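Local coordinates for protein chaperone SycD (Chlamydia pneumoniae, PDB 4NRH) that forms a complex with the gatekeeper CopN and, as a type III secretion chaperone of the LcrH/SycD family, probably holds translocator proteins, at residues D[92-98]-D[123-127]. Sequence-based numbering, arbitrary orientation.
Sequences FVSKFWF and LRDKD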
loop_
_atom_site.group_PDB
_atom_site.type_symbol
_atom_site.label_atom_id
_atom_site.label_comp_id
_atom_site.label_asym_id
_atom_site.label_seq_id
_atom_site.Cartn_x
_atom_site.Cartn_y
_atom_site.Cartn_z
ATOM N N PHE D 92 21.574 -5.749 -2.579
ATOM C CA PHE D 92 22.984 -6.093 -2.420
ATOM C C PHE D 92 23.494 -6.974 -3.556
ATOM O O PHE D 92 24.645 -7.408 -3.544
ATOM C CB PHE D 92 23.216 -6.780 -1.072
ATOM C CG PHE D 92 22.841 -5.930 0.108
ATOM C CD1 PHE D 92 23.690 -4.931 0.554
ATOM C CD2 PHE D 92 21.640 -6.126 0.769
ATOM C CE1 PHE D 92 23.350 -4.143 1.636
ATOM C CE2 PHE D 92 21.294 -5.342 1.853
ATOM C CZ PHE D 92 22.150 -4.349 2.287
ATOM N N VAL D 93 22.637 -7.230 -4.539
ATOM C CA VAL D 93 23.053 -7.958 -5.730
ATOM C C VAL D 93 23.492 -6.960 -6.796
ATOM O O VAL D 93 22.670 -6.232 -7.353
ATOM C CB VAL D 93 21.931 -8.850 -6.281
ATOM C CG1 VAL D 93 22.430 -9.652 -7.476
ATOM C CG2 VAL D 93 21.406 -9.775 -5.192
ATOM N N SER D 94 24.793 -6.930 -7.066
ATOM C CA SER D 94 25.388 -5.894 -7.905
ATOM C C SER D 94 24.892 -5.904 -9.350
ATOM O O SER D 94 24.783 -4.851 -9.977
ATOM C CB SER D 94 26.912 -6.026 -7.892
ATOM O OG SER D 94 27.317 -7.278 -8.415
ATOM N N LYS D 95 24.592 -7.089 -9.876
ATOM C CA LYS D 95 24.139 -7.196 -11.259
ATOM C C LYS D 95 22.728 -6.636 -11.438
ATOM O O LYS D 95 22.335 -6.282 -12.549
ATOM C CB LYS D 95 24.204 -8.648 -11.743
ATOM C CG LYS D 95 23.143 -9.570 -11.176
ATOM C CD LYS D 95 23.306 -10.970 -11.751
ATOM C CE LYS D 95 22.204 -11.903 -11.279
ATOM N NZ LYS D 95 22.366 -13.273 -11.842
ATOM N N PHE D 96 21.968 -6.558 -10.349
ATOM C CA PHE D 96 20.643 -5.942 -10.399
ATOM C C PHE D 96 20.780 -4.448 -10.667
ATOM O O PHE D 96 20.118 -3.899 -11.547
ATOM C CB PHE D 96 19.868 -6.168 -9.097
ATOM C CG PHE D 96 19.452 -7.596 -8.864
ATOM C CD1 PHE D 96 19.657 -8.568 -9.831
ATOM C CD2 PHE D 96 18.839 -7.962 -7.675
ATOM C CE1 PHE D 96 19.272 -9.878 -9.611
ATOM C CE2 PHE D 96 18.452 -9.271 -7.450
ATOM C CZ PHE D 96 18.668 -10.229 -8.420
ATOM N N TRP D 97 21.648 -3.799 -9.898
ATOM C CA TRP D 97 21.937 -2.381 -10.074
ATOM C C TRP D 97 22.586 -2.086 -11.424
ATOM O O TRP D 97 22.307 -1.061 -12.046
ATOM C CB TRP D 97 22.848 -1.884 -8.952
ATOM C CG TRP D 97 22.156 -1.657 -7.645
ATOM C CD1 TRP D 97 22.148 -2.489 -6.564
ATOM C CD2 TRP D 97 21.395 -0.504 -7.270
ATOM N NE1 TRP D 97 21.419 -1.930 -5.543
ATOM C CE2 TRP D 97 20.945 -0.711 -5.952
ATOM C CE3 TRP D 97 21.046 0.682 -7.923
ATOM C CZ2 TRP D 97 20.168 0.225 -5.272
ATOM C CZ3 TRP D 97 20.271 1.608 -7.249
ATOM C CH2 TRP D 97 19.839 1.373 -5.938
ATOM N N PHE D 98 23.457 -2.987 -11.868
ATOM C CA PHE D 98 24.201 -2.785 -13.107
ATOM C C PHE D 98 23.260 -2.831 -14.305
ATOM O O PHE D 98 23.333 -1.988 -15.199
ATOM C CB PHE D 98 25.300 -3.840 -13.255
ATOM C CG PHE D 98 26.476 -3.384 -14.075
ATOM C CD1 PHE D 98 26.496 -2.124 -14.652
ATOM C CD2 PHE D 98 27.563 -4.220 -14.272
ATOM C CE1 PHE D 98 27.577 -1.705 -15.406
ATOM C CE2 PHE D 98 28.648 -3.807 -15.026
ATOM C CZ PHE D 98 28.654 -2.549 -15.592
ATOM N N LEU D 123 29.196 -2.022 -4.363
ATOM C CA LEU D 123 28.934 -3.436 -4.117
ATOM C C LEU D 123 29.997 -4.328 -4.755
ATOM O O LEU D 123 30.172 -5.481 -4.360
ATOM C CB LEU D 123 27.549 -3.815 -4.643
ATOM C CG LEU D 123 26.356 -3.092 -4.013
ATOM C CD1 LEU D 123 25.063 -3.476 -4.720
ATOM C CD2 LEU D 123 26.264 -3.381 -2.521
ATOM N N ARG D 124 30.703 -3.786 -5.743
ATOM C CA ARG D 124 31.628 -4.572 -6.552
ATOM C C ARG D 124 32.892 -3.761 -6.834
ATOM O O ARG D 124 33.124 -3.326 -7.962
ATOM C CB ARG D 124 30.955 -4.996 -7.858
ATOM C CG ARG D 124 31.554 -6.218 -8.527
ATOM C CD ARG D 124 31.121 -6.285 -9.983
ATOM N NE ARG D 124 29.736 -6.714 -10.144
ATOM C CZ ARG D 124 29.077 -6.680 -11.298
ATOM N NH1 ARG D 124 29.677 -6.232 -12.393
ATOM N NH2 ARG D 124 27.818 -7.090 -11.359
ATOM N N ASP D 125 33.697 -3.558 -5.794
ATOM C CA ASP D 125 34.829 -2.633 -5.834
ATOM C C ASP D 125 35.881 -2.941 -6.904
ATOM O O ASP D 125 36.481 -2.026 -7.466
ATOM C CB ASP D 125 35.510 -2.596 -4.461
ATOM C CG ASP D 125 36.441 -1.410 -4.304
ATOM O OD1 ASP D 125 36.262 -0.411 -5.033
ATOM O OD2 ASP D 125 37.355 -1.479 -3.456
ATOM N N LYS D 126 36.107 -4.220 -7.181
ATOM C CA LYS D 126 37.181 -4.615 -8.093
ATOM C C LYS D 126 36.862 -4.352 -9.564
ATOM O O LYS D 126 37.766 -4.272 -10.394
ATOM C CB LYS D 126 37.519 -6.096 -7.900
ATOM C CG LYS D 126 38.109 -6.424 -6.536
ATOM C CD LYS D 126 38.357 -7.916 -6.384
ATOM C CE LYS D 126 38.945 -8.243 -5.021
ATOM N NZ LYS D 126 39.068 -9.712 -4.803
ATOM N N ASP D 127 35.578 -4.221 -9.882
ATOM C CA ASP D 127 35.138 -4.052 -11.266
ATOM C C ASP D 127 35.347 -2.618 -11.755
ATOM O O ASP D 127 34.806 -1.677 -11.176
ATOM C CB ASP D 127 33.665 -4.442 -11.396
ATOM C CG ASP D 127 33.250 -4.725 -12.828
ATOM O OD1 ASP D 127 34.031 -4.432 -13.756
ATOM O OD2 ASP D 127 32.129 -5.237 -13.028
#
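Arg-124 reaches back to the first turn of helix 94-106 and grips Ser-94 side-on, NE and NH2 both donating to the one hydroxyl oxygen OG. Arg-124 NE and Arg-124 NH2 each lie 3.0 Å from Ser-94 OG, close to the guanidinium plane. Both bonds are bent to 144°, as expected when two donors share one acceptor. Serine suits the place because a hydroxyl on a short stem, turned toward Arg-124 by a chi1 of 61°, can accept both N-H groups. The Phe-98 side chain, one turn on, crosses that of Arg-124 at about a right angle, ring and guanidinium planes 68° apart; its flat ring brings CD2 within 3.5 Å of Arg-124 NH1. Leu-123 supplies the apolar half, its branched tip letting CD1 come within 3.6 Å of Trp-97 CD1 while CD2 lies near the Phe-92 ring.

Behind this shell, Asp-127 positions the arginine, whose several N-H groups serve serine and aspartate at once. Asp-127 OD2 accepts a 2.7 Å hydrogen bond from Arg-124 NH1, part of a salt bridge, and a type I turn from Arg-124 to Asp-127 brings the two together; OD1 meanwhile caps Tyr-129 N. Trp-97 is held by NE1 bonding to Pro-91 O and by packing on helix 110-123.

The contact thus joins the two helices of a tetratricopeptide hairpin at their open end. With serine and aspartate both in its plane, the guanidinium has its rotation fixed, and the nearby carboxylate probably favours its positive charge.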